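PDB 1YSJ: N-acetylcysteine deacetylase, which probably removes the acetyl group from N-acetylcysteine to give acetate and cysteine, as a two-metal M20-family hydrolase serving growth on S-(2-succino)cysteine. Local coordinates for residues Q154-L167 and G347-P359. The protein carries 1 engineered substitution. Sequence-based numbering, arbitrary orientation.
Sequences QPAEEIAAGARKVL and GGEDFALYQEKIP. With NI (nickel (II) ion), chain D.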
loop_
_atom_site.group_PDB
_atom_site.type_symbol
_atom_site.label_atom_id
_atom_site.label_comp_id
_atom_site.label_asym_id
_atom_site.label_seq_id
_atom_site.Cartn_x
_atom_site.Cartn_y
_atom_site.Cartn_z
ATOM N N GLN A 154 34.637 12.007 8.854
ATOM C CA GLN A 154 33.843 11.469 7.771
ATOM C C GLN A 154 32.455 12.100 7.674
ATOM O O GLN A 154 31.722 12.149 8.664
ATOM C CB GLN A 154 33.716 9.950 7.954
ATOM C CG GLN A 154 32.788 9.274 6.959
ATOM C CD GLN A 154 32.189 7.996 7.487
ATOM O OE1 GLN A 154 32.909 7.073 7.885
ATOM N NE2 GLN A 154 30.859 7.920 7.481
ATOM N N PRO A 155 32.071 12.550 6.466
ATOM C CA PRO A 155 30.714 13.065 6.282
ATOM C C PRO A 155 29.723 11.921 6.109
ATOM O O PRO A 155 30.135 10.790 5.871
ATOM C CB PRO A 155 30.823 13.845 4.970
ATOM C CG PRO A 155 31.871 13.111 4.194
ATOM C CD PRO A 155 32.851 12.580 5.211
ATOM N N ALA A 156 28.432 12.218 6.256
ATOM C CA ALA A 156 27.359 11.343 5.767
ATOM C C ALA A 156 27.321 9.911 6.337
ATOM O O ALA A 156 27.079 8.947 5.596
ATOM C CB ALA A 156 27.373 11.310 4.227
ATOM N N GLU A 157 27.557 9.770 7.640
ATOM C CA GLU A 157 27.386 8.471 8.297
ATOM C C GLU A 157 25.904 8.104 8.351
ATOM O O GLU A 157 25.529 6.948 8.137
ATOM C CB GLU A 157 27.981 8.484 9.707
ATOM C CG GLU A 157 28.023 7.119 10.411
ATOM C CD GLU A 157 26.682 6.692 11.014
ATOM O OE1 GLU A 157 25.920 7.560 11.500
ATOM O OE2 GLU A 157 26.392 5.476 11.007
ATOM N N GLU A 158 25.065 9.100 8.621
ATOM C CA GLU A 158 23.640 8.867 8.835
ATOM C C GLU A 158 22.915 8.321 7.607
ATOM O O GLU A 158 21.866 7.694 7.737
ATOM C CB GLU A 158 22.951 10.127 9.371
ATOM C CG GLU A 158 23.490 10.610 10.724
ATOM C CD GLU A 158 23.151 9.678 11.886
ATOM O OE1 GLU A 158 22.422 8.675 11.706
ATOM O OE2 GLU A 158 23.616 9.952 13.008
ATOM N N ILE A 159 23.472 8.550 6.422
ATOM C CA ILE A 159 22.880 8.008 5.195
ATOM C C ILE A 159 23.743 6.900 4.595
ATOM O O ILE A 159 23.508 6.457 3.468
ATOM C CB ILE A 159 22.563 9.113 4.157
ATOM C CG1 ILE A 159 23.825 9.921 3.817
ATOM C CG2 ILE A 159 21.429 10.004 4.672
ATOM C CD1 ILE A 159 23.727 10.719 2.531
ATOM N N ALA A 160 24.734 6.462 5.373
ATOM C CA ALA A 160 25.627 5.349 5.022
ATOM C C ALA A 160 26.354 5.554 3.693
ATOM O O ALA A 160 26.556 4.600 2.929
ATOM C CB ALA A 160 24.859 4.013 5.032
ATOM N N ALA A 161 26.767 6.794 3.433
ATOM C CA ALA A 161 27.358 7.140 2.145
ATOM C C ALA A 161 28.788 7.686 2.251
ATOM O O ALA A 161 29.551 7.633 1.286
ATOM C CB ALA A 161 26.458 8.114 1.411
ATOM N N GLY A 162 29.151 8.182 3.429
ATOM C CA GLY A 162 30.431 8.859 3.624
ATOM C C GLY A 162 31.658 7.976 3.651
ATOM O O GLY A 162 32.698 8.339 3.095
ATOM N N ALA A 163 31.545 6.828 4.312
ATOM C CA ALA A 163 32.629 5.851 4.366
ATOM C C ALA A 163 33.019 5.350 2.973
ATOM O O ALA A 163 34.201 5.168 2.688
ATOM C CB ALA A 163 32.257 4.686 5.278
ATOM N N ARG A 164 32.025 5.139 2.113
ATOM C CA ARG A 164 32.274 4.753 0.727
ATOM C C ARG A 164 33.032 5.838 -0.049
ATOM O O ARG A 164 33.920 5.520 -0.838
ATOM C CB ARG A 164 30.964 4.393 0.017
ATOM C CG ARG A 164 31.146 3.763 -1.362
ATOM C CD ARG A 164 29.811 3.353 -1.979
ATOM N NE ARG A 164 29.385 2.021 -1.538
ATOM C CZ ARG A 164 28.496 1.783 -0.573
ATOM N NH1 ARG A 164 27.910 2.784 0.079
ATOM N NH2 ARG A 164 28.189 0.531 -0.258
ATOM N N LYS A 165 32.685 7.105 0.186
ATOM C CA LYS A 165 33.365 8.243 -0.448
ATOM C C LYS A 165 34.824 8.371 -0.004
ATOM O O LYS A 165 35.702 8.667 -0.818
ATOM C CB LYS A 165 32.621 9.554 -0.161
ATOM C CG LYS A 165 31.236 9.672 -0.795
ATOM C CD LYS A 165 31.307 9.790 -2.315
ATOM C CE LYS A 165 29.919 9.844 -2.931
ATOM N NZ LYS A 165 29.950 9.485 -4.378
ATOM N N VAL A 166 35.058 8.150 1.292
ATOM C CA VAL A 166 36.388 8.149 1.901
ATOM C C VAL A 166 37.257 7.038 1.295
ATOM O O VAL A 166 38.403 7.284 0.900
ATOM C CB VAL A 166 36.293 7.988 3.456
ATOM C CG1 VAL A 166 37.645 7.623 4.076
ATOM C CG2 VAL A 166 35.708 9.249 4.105
ATOM N N LEU A 167 36.702 5.826 1.215
ATOM C CA LEU A 167 37.403 4.684 0.621
ATOM C C LEU A 167 37.762 4.943 -0.835
ATOM O O LEU A 167 38.901 4.702 -1.254
ATOM C CB LEU A 167 36.573 3.399 0.742
ATOM C CG LEU A 167 36.617 2.652 2.083
ATOM C CD1 LEU A 167 35.468 1.663 2.210
ATOM C CD2 LEU A 167 37.953 1.939 2.271
ATOM N N GLY A 347 21.403 -1.452 15.114
ATOM C CA GLY A 347 21.665 -0.423 14.113
ATOM C C GLY A 347 22.852 -0.745 13.223
ATOM O O GLY A 347 23.646 -1.631 13.525
ATOM N N GLY A 348 22.962 -0.016 12.117
ATOM C CA GLY A 348 24.056 -0.187 11.171
ATOM C C GLY A 348 24.960 1.028 11.169
ATOM O O GLY A 348 24.500 2.157 11.342
ATOM N N GLU A 349 26.253 0.794 10.983
ATOM C CA GLU A 349 27.233 1.867 10.960
ATOM C C GLU A 349 28.102 1.683 9.722
ATOM O O GLU A 349 28.545 0.570 9.436
ATOM C CB GLU A 349 28.079 1.831 12.234
ATOM C CG GLU A 349 28.156 3.165 12.992
ATOM C CD GLU A 349 29.160 4.154 12.402
ATOM O OE1 GLU A 349 29.381 5.216 13.026
ATOM O OE2 GLU A 349 29.731 3.882 11.323
ATOM N N ASP A 350 28.344 2.763 8.982
ATOM C CA ASP A 350 29.117 2.638 7.745
ATOM C C ASP A 350 30.621 2.460 7.979
ATOM O O ASP A 350 31.374 2.210 7.038
ATOM C CB ASP A 350 28.766 3.721 6.704
ATOM C CG ASP A 350 29.319 5.099 7.032
ATOM O OD1 ASP A 350 29.772 5.373 8.167
ATOM O OD2 ASP A 350 29.287 5.936 6.108
ATOM N N PHE A 351 31.029 2.534 9.247
ATOM C CA PHE A 351 32.369 2.134 9.669
ATOM C C PHE A 351 32.662 0.690 9.240
ATOM O O PHE A 351 33.816 0.333 8.991
ATOM C CB PHE A 351 32.521 2.288 11.190
ATOM C CG PHE A 351 33.901 1.975 11.705
ATOM C CD1 PHE A 351 34.894 2.945 11.704
ATOM C CD2 PHE A 351 34.205 0.705 12.197
ATOM C CE1 PHE A 351 36.176 2.658 12.179
ATOM C CE2 PHE A 351 35.491 0.408 12.674
ATOM C CZ PHE A 351 36.473 1.389 12.663
ATOM N N ALA A 352 31.607 -0.124 9.146
ATOM C CA ALA A 352 31.702 -1.527 8.714
ATOM C C ALA A 352 32.299 -1.680 7.316
ATOM O O ALA A 352 32.981 -2.665 7.031
ATOM C CB ALA A 352 30.339 -2.186 8.772
ATOM N N LEU A 353 32.033 -0.700 6.455
ATOM C CA LEU A 353 32.596 -0.664 5.107
ATOM C C LEU A 353 34.128 -0.611 5.120
ATOM O O LEU A 353 34.777 -1.242 4.285
ATOM C CB LEU A 353 32.027 0.516 4.313
ATOM C CG LEU A 353 30.618 0.391 3.728
ATOM C CD1 LEU A 353 30.233 1.696 3.061
ATOM C CD2 LEU A 353 30.503 -0.767 2.733
ATOM N N TYR A 354 34.696 0.129 6.071
ATOM C CA TYR A 354 36.147 0.155 6.256
ATOM C C TYR A 354 36.692 -1.225 6.605
ATOM O O TYR A 354 37.710 -1.648 6.067
ATOM C CB TYR A 354 36.551 1.141 7.357
ATOM C CG TYR A 354 36.181 2.585 7.111
ATOM C CD1 TYR A 354 35.452 3.297 8.058
ATOM C CD2 TYR A 354 36.577 3.247 5.947
ATOM C CE1 TYR A 354 35.118 4.622 7.855
ATOM C CE2 TYR A 354 36.248 4.580 5.731
ATOM C CZ TYR A 354 35.519 5.259 6.691
ATOM O OH TYR A 354 35.179 6.575 6.497
ATOM N N GLN A 355 35.993 -1.917 7.505
ATOM C CA GLN A 355 36.398 -3.237 8.004
ATOM C C GLN A 355 36.287 -4.363 6.977
ATOM O O GLN A 355 36.835 -5.445 7.183
ATOM C CB GLN A 355 35.594 -3.599 9.255
ATOM C CG GLN A 355 35.939 -2.782 10.487
ATOM C CD GLN A 355 34.903 -2.929 11.583
ATOM O OE1 GLN A 355 35.237 -2.973 12.769
ATOM N NE2 GLN A 355 33.637 -3.013 11.193
ATOM N N GLU A 356 35.571 -4.115 5.883
ATOM C CA GLU A 356 35.539 -5.046 4.757
ATOM C C GLU A 356 36.884 -5.073 4.043
ATOM O O GLU A 356 37.217 -6.046 3.371
ATOM C CB GLU A 356 34.453 -4.655 3.751
ATOM C CG GLU A 356 33.049 -5.107 4.105
ATOM C CD GLU A 356 32.123 -5.122 2.896
ATOM O OE1 GLU A 356 31.449 -6.152 2.677
ATOM O OE2 GLU A 356 32.073 -4.114 2.158
ATOM N N LYS A 357 37.646 -3.993 4.192
ATOM C CA LYS A 357 38.890 -3.800 3.455
ATOM C C LYS A 357 40.130 -4.052 4.313
ATOM O O LYS A 357 41.068 -4.715 3.873
ATOM C CB LYS A 357 38.937 -2.384 2.863
ATOM C CG LYS A 357 37.696 -1.976 2.064
ATOM C CD LYS A 357 37.479 -2.865 0.840
ATOM C CE LYS A 357 36.439 -2.268 -0.090
ATOM N NZ LYS A 357 35.791 -3.304 -0.938
ATOM N N ILE A 358 40.128 -3.511 5.531
ATOM C CA ILE A 358 41.265 -3.632 6.446
ATOM C C ILE A 358 40.805 -4.007 7.860
ATOM O O ILE A 358 39.642 -3.784 8.198
ATOM C CB ILE A 358 42.125 -2.323 6.500
ATOM C CG1 ILE A 358 41.288 -1.120 6.939
ATOM C CG2 ILE A 358 42.828 -2.065 5.155
ATOM C CD1 ILE A 358 42.107 0.025 7.485
ATOM N N PRO A 359 41.715 -4.575 8.687
ATOM C CA PRO A 359 41.408 -4.890 10.084
ATOM C C PRO A 359 40.982 -3.650 10.856
ATOM O O PRO A 359 41.547 -2.571 10.658
ATOM C CB PRO A 359 42.748 -5.407 10.627
ATOM C CG PRO A 359 43.471 -5.899 9.452
ATOM C CD PRO A 359 43.097 -4.965 8.346
HETATM NI NI NI D . 22.684 7.984 14.002
HETATM O O HOH W 1 24.368 4.485 12.703
HETATM O O HOH W 2 24.874 6.831 13.918
HETATM O O HOH W 3 29.331 4.758 3.274
HETATM O O HOH W 4 22.454 5.663 14.202
#
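Ala163 CB sits over one face of the Tyr354 ring, a CH-pi contact 4.0 Å from the centroid, while Gln154 OE1 and Val166 CG1 lie at the ring's edge near its plane. Leu353 CD1 rests over one face of the Arg164 guanidinium, offset toward the rim. With its chain extended and CG anti to the backbone N (chi1 174°), Gln154 serves two partners: OE1 accepts from Tyr354 OH at 2.7 Å, the hydroxyl tilted from the carbonyl plane, and NE2 gives a nearly straight bond to the syn lone pair of Asp350 OD1 at 2.9 Å. The other carboxylate oxygen, Asp350 OD2, takes Ala163 N at 3.0 Å from above its plane, tying Asp350 to the first turn of helix 162-168. Replacing Gln154 by alanine would probably leave Tyr354 OH without this acceptor and Asp350 OD1 without one of its donors. Arg95 is salt-bridged to Glu349 and Asp350 and probably offsets the charge of those two acids. Glu158 chelates one nickel through both oxygens, Glu157 OE1 accepts from a nickel-bound water, and a second water bridges Glu157 OE2 and Gly348 O, which brings the contact up to the second shell of the dinuclear site.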